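Local atomic coordinates of response regulator receiver protein (Sinorhizobium medicae, PDB entry 2RDM), a protein that is of unknown function but, as a CheY-like receiver domain, probably takes up a phosphoryl group on an aspartate to relay a two-component signal. Residues 56-61 with 82-87. The protein carries 1 engineered substitution. Numbering follows the deposited sequence.
Sequences TDIRFC and IVYISG. With GOL (glycerol), chain D.
Thr56 pairs with Tyr84 and Asp57 with Ile85 in parallel register. Two backbone bonds define it: Thr56 N gives its hydrogen to Val83 O at 2.9 Å with an N-H...O angle of 161°, and Ile85 N donates to Thr56 O at 2.8 Å. Past Asp57 the first strand ends and the pairing fades: the Ile58 N to Ile85 O bond is weak, 3.4 Å long and bent to 134°.

On the Thr56 and Tyr84 face, these two side chains run side by side, with Thr56 CG2 3.9 Å from Tyr84 CD1. The Ile58 side chain crosses that of Tyr84 obliquely, and its CD1 comes to 3.5 Å from Tyr84 CD1. Ile58 CG1, set anti to the carbonyl carbon (chi1 -66°), packs from there against Ser86 CB. Trp67 and Trp93 meet the Tyr84 ring, and the Tyr84 OH is hydrogen-bonded to Val98 N.

At the strand ends a glycerol, probably from crystallisation, bridges both segments: its O2 accepts from Arg59 N at 3.0 Å, while its O3 donates to Ile85 O at 2.8 Å. Asp57 OD1 lies 3.2 Å from that O3 and close to Asp12; OD2 is bonded to Asp13 N. Strands 53-57 and 82-86 are adjacent parallel strands connected through helix 66-76, a beta-alpha-beta unit, and the C-terminal ends of the parallel strands carry the acidic pocket of CheY-like receivers, where Asp57 is the predicted phosphorylation site, unphosphorylated here.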
ATOM      1  N   THR A  56     -21.322  -9.250  -2.391  1.00 30.06           N
ATOM      2  CA  THR A  56     -21.994 -10.205  -3.284  1.00 28.89           C
ATOM      3  C   THR A  56     -21.380 -11.602  -3.261  1.00 25.75           C
ATOM      4  O   THR A  56     -20.165 -11.739  -3.248  1.00 28.40           O
ATOM      5  CB  THR A  56     -22.074  -9.675  -4.771  1.00 28.92           C
ATOM      6  OG1 THR A  56     -22.805 -10.600  -5.601  1.00 33.50           O
ATOM      7  CG2 THR A  56     -20.682  -9.441  -5.392  1.00 27.22           C
ATOM      8  N   ASP A  57     -22.239 -12.625  -3.285  1.00 28.00           N
ATOM      9  CA  ASP A  57     -21.817 -14.012  -3.596  1.00 32.30           C
ATOM     10  C   ASP A  57     -21.192 -14.132  -4.975  1.00 32.94           C
ATOM     11  O   ASP A  57     -21.502 -13.351  -5.857  1.00 30.73           O
ATOM     12  CB  ASP A  57     -23.022 -14.952  -3.646  1.00 35.35           C
ATOM     13  CG  ASP A  57     -23.652 -15.191  -2.313  1.00 45.88           C
ATOM     14  OD1 ASP A  57     -23.190 -14.615  -1.304  1.00 46.43           O
ATOM     15  OD2 ASP A  57     -24.634 -15.968  -2.290  1.00 46.26           O
ATOM     16  N   ILE A  58     -20.390 -15.176  -5.187  1.00 31.34           N
ATOM     17  CA  ILE A  58     -19.872 -15.468  -6.522  1.00 34.71           C
ATOM     18  C   ILE A  58     -20.919 -16.227  -7.339  1.00 41.27           C
ATOM     19  O   ILE A  58     -21.194 -15.870  -8.485  1.00 43.17           O
ATOM     20  CB  ILE A  58     -18.533 -16.274  -6.461  1.00 38.31           C
ATOM     21  CG1 ILE A  58     -17.423 -15.417  -5.849  1.00 40.05           C
ATOM     22  CG2 ILE A  58     -18.114 -16.780  -7.845  1.00 44.52           C
ATOM     23  CD1 ILE A  58     -17.485 -13.981  -6.285  1.00 43.22           C
ATOM     24  N   ARG A  59     -21.499 -17.265  -6.744  1.00 40.47           N
ATOM     25  CA  ARG A  59     -22.452 -18.117  -7.447  1.00 47.32           C
ATOM     26  C   ARG A  59     -23.870 -17.885  -6.944  1.00 42.97           C
ATOM     27  O   ARG A  59     -24.113 -17.840  -5.741  1.00 45.54           O
ATOM     28  CB  ARG A  59     -22.087 -19.598  -7.277  1.00 49.13           C
ATOM     29  CG  ARG A  59     -20.658 -19.961  -7.638  1.00 59.43           C
ATOM     30  CD  ARG A  59     -20.344 -21.391  -7.213  1.00 62.04           C
ATOM     31  NE  ARG A  59     -18.911 -21.687  -7.246  1.00 77.65           N
ATOM     32  CZ  ARG A  59     -18.303 -22.405  -8.190  1.00 85.38           C
ATOM     33  NH1 ARG A  59     -18.994 -22.917  -9.204  1.00 88.08           N
ATOM     34  NH2 ARG A  59     -16.994 -22.614  -8.121  1.00 88.07           N
ATOM     35  N   PHE A  60     -24.804 -17.733  -7.876  1.00 39.74           N
ATOM     36  CA  PHE A  60     -26.219 -17.727  -7.551  1.00 37.94           C
ATOM     37  C   PHE A  60     -26.854 -18.956  -8.192  1.00 43.93           C
ATOM     38  O   PHE A  60     -26.145 -19.746  -8.818  1.00 44.49           O
ATOM     39  CB  PHE A  60     -26.855 -16.430  -8.026  1.00 35.03           C
ATOM     40  CG  PHE A  60     -26.303 -15.206  -7.326  1.00 36.23           C
ATOM     41  CD1 PHE A  60     -26.708 -14.896  -6.028  1.00 35.29           C
ATOM     42  CD2 PHE A  60     -25.358 -14.394  -7.950  1.00 36.94           C
ATOM     43  CE1 PHE A  60     -26.198 -13.776  -5.367  1.00 40.18           C
ATOM     44  CE2 PHE A  60     -24.839 -13.269  -7.293  1.00 32.04           C
ATOM     45  CZ  PHE A  60     -25.259 -12.967  -6.007  1.00 32.13           C
ATOM     46  N   CYS A  61     -28.165 -19.136  -8.019  1.00 47.84           N
ATOM     47  CA  CYS A  61     -28.867 -20.293  -8.603  1.00 53.36           C
ATOM     48  C   CYS A  61     -28.730 -20.287 -10.123  1.00 53.10           C
ATOM     49  O   CYS A  61     -28.484 -21.331 -10.735  1.00 53.57           O
ATOM     50  CB  CYS A  61     -30.346 -20.308  -8.206  1.00 55.00           C
ATOM     51  SG  CYS A  61     -30.648 -20.470  -6.433  1.00 68.26           S
ATOM     52  N   ILE A  82     -16.171  -3.163  -3.385  1.00 23.96           N
ATOM     53  CA  ILE A  82     -16.687  -4.462  -3.815  1.00 24.05           C
ATOM     54  C   ILE A  82     -16.077  -5.515  -2.898  1.00 23.83           C
ATOM     55  O   ILE A  82     -14.853  -5.605  -2.809  1.00 24.09           O
ATOM     56  CB  ILE A  82     -16.304  -4.776  -5.279  1.00 30.49           C
ATOM     57  CG1 ILE A  82     -16.899  -3.751  -6.256  1.00 29.47           C
ATOM     58  CG2 ILE A  82     -16.684  -6.225  -5.656  1.00 27.84           C
ATOM     59  CD1 ILE A  82     -18.402  -3.808  -6.425  1.00 25.60           C
ATOM     60  N   VAL A  83     -16.932  -6.249  -2.186  1.00 25.62           N
ATOM     61  CA  VAL A  83     -16.510  -7.410  -1.400  1.00 23.84           C
ATOM     62  C   VAL A  83     -17.239  -8.627  -1.945  1.00 24.23           C
ATOM     63  O   VAL A  83     -18.472  -8.675  -1.926  1.00 27.60           O
ATOM     64  CB  VAL A  83     -16.834  -7.269   0.107  1.00 24.51           C
ATOM     65  CG1 VAL A  83     -16.371  -8.510   0.889  1.00 24.69           C
ATOM     66  CG2 VAL A  83     -16.167  -6.007   0.712  1.00 27.01           C
ATOM     67  N   TYR A  84     -16.476  -9.627  -2.368  1.00 26.11           N
ATOM     68  CA  TYR A  84     -17.052 -10.898  -2.798  1.00 27.11           C
ATOM     69  C   TYR A  84     -17.097 -11.875  -1.642  1.00 29.27           C
ATOM     70  O   TYR A  84     -16.188 -11.907  -0.815  1.00 27.93           O
ATOM     71  CB  TYR A  84     -16.214 -11.524  -3.902  1.00 27.57           C
ATOM     72  CG  TYR A  84     -15.969 -10.677  -5.144  1.00 28.42           C
ATOM     73  CD1 TYR A  84     -16.959 -10.524  -6.122  1.00 29.20           C
ATOM     74  CD2 TYR A  84     -14.738 -10.045  -5.343  1.00 28.58           C
ATOM     75  CE1 TYR A  84     -16.721  -9.775  -7.266  1.00 32.64           C
ATOM     76  CE2 TYR A  84     -14.488  -9.289  -6.488  1.00 25.30           C
ATOM     77  CZ  TYR A  84     -15.491  -9.134  -7.426  1.00 21.03           C
ATOM     78  OH  TYR A  84     -15.235  -8.440  -8.561  1.00 25.08           O
ATOM     79  N   ILE A  85     -18.126 -12.723  -1.613  0.50 26.78           N
ATOM     80  CA  ILE A  85     -18.285 -13.733  -0.565  0.50 29.71           C
ATOM     81  C   ILE A  85     -18.405 -15.101  -1.230  0.50 25.66           C
ATOM     82  O   ILE A  85     -19.370 -15.341  -1.950  0.50 18.66           O
ATOM     83  CB  ILE A  85     -19.561 -13.486   0.288  0.50 33.97           C
ATOM     84  CG1 ILE A  85     -19.573 -12.089   0.925  0.50 30.70           C
ATOM     85  CG2 ILE A  85     -19.757 -14.590   1.326  0.50 37.08           C
ATOM     86  CD1 ILE A  85     -18.387 -11.726   1.763  0.50 31.91           C
ATOM     87  N   SER A  86     -17.465 -15.960  -0.903  1.00 33.41           N
ATOM     88  CA  SER A  86     -17.432 -17.241  -1.537  1.00 38.06           C
ATOM     89  C   SER A  86     -17.295 -18.394  -0.635  1.00 43.28           C
ATOM     90  O   SER A  86     -16.740 -18.301   0.403  1.00 43.86           O
ATOM     91  CB  SER A  86     -16.369 -17.289  -2.575  1.00 42.28           C
ATOM     92  OG  SER A  86     -15.167 -17.611  -1.978  1.00 56.32           O
ATOM     93  N   GLY A  87     -17.832 -19.532  -1.064  1.00 51.43           N
ATOM     94  CA  GLY A  87     -17.697 -20.768  -0.316  1.00 63.41           C
ATOM     95  C   GLY A  87     -16.346 -21.425  -0.520  1.00 71.18           C
ATOM     96  O   GLY A  87     -15.605 -21.652   0.438  1.00 75.75           O
TER
HETATM   97  C1  GOL D 131     -21.057 -20.260  -3.648  1.00 73.77           C
HETATM   98  O1  GOL D 131     -20.025 -20.821  -2.864  1.00 75.48           O
HETATM   99  C2  GOL D 131     -21.351 -18.816  -3.239  1.00 70.00           C
HETATM  100  O2  GOL D 131     -20.555 -17.920  -3.984  1.00 59.13           O
HETATM  101  C3  GOL D 131     -21.128 -18.611  -1.744  1.00 70.93           C
HETATM  102  O3  GOL D 131     -21.312 -17.256  -1.401  1.00 68.47           O
HETATM  103  O   HOH W   1     -17.581 -20.682  -4.227  1.00 75.10           O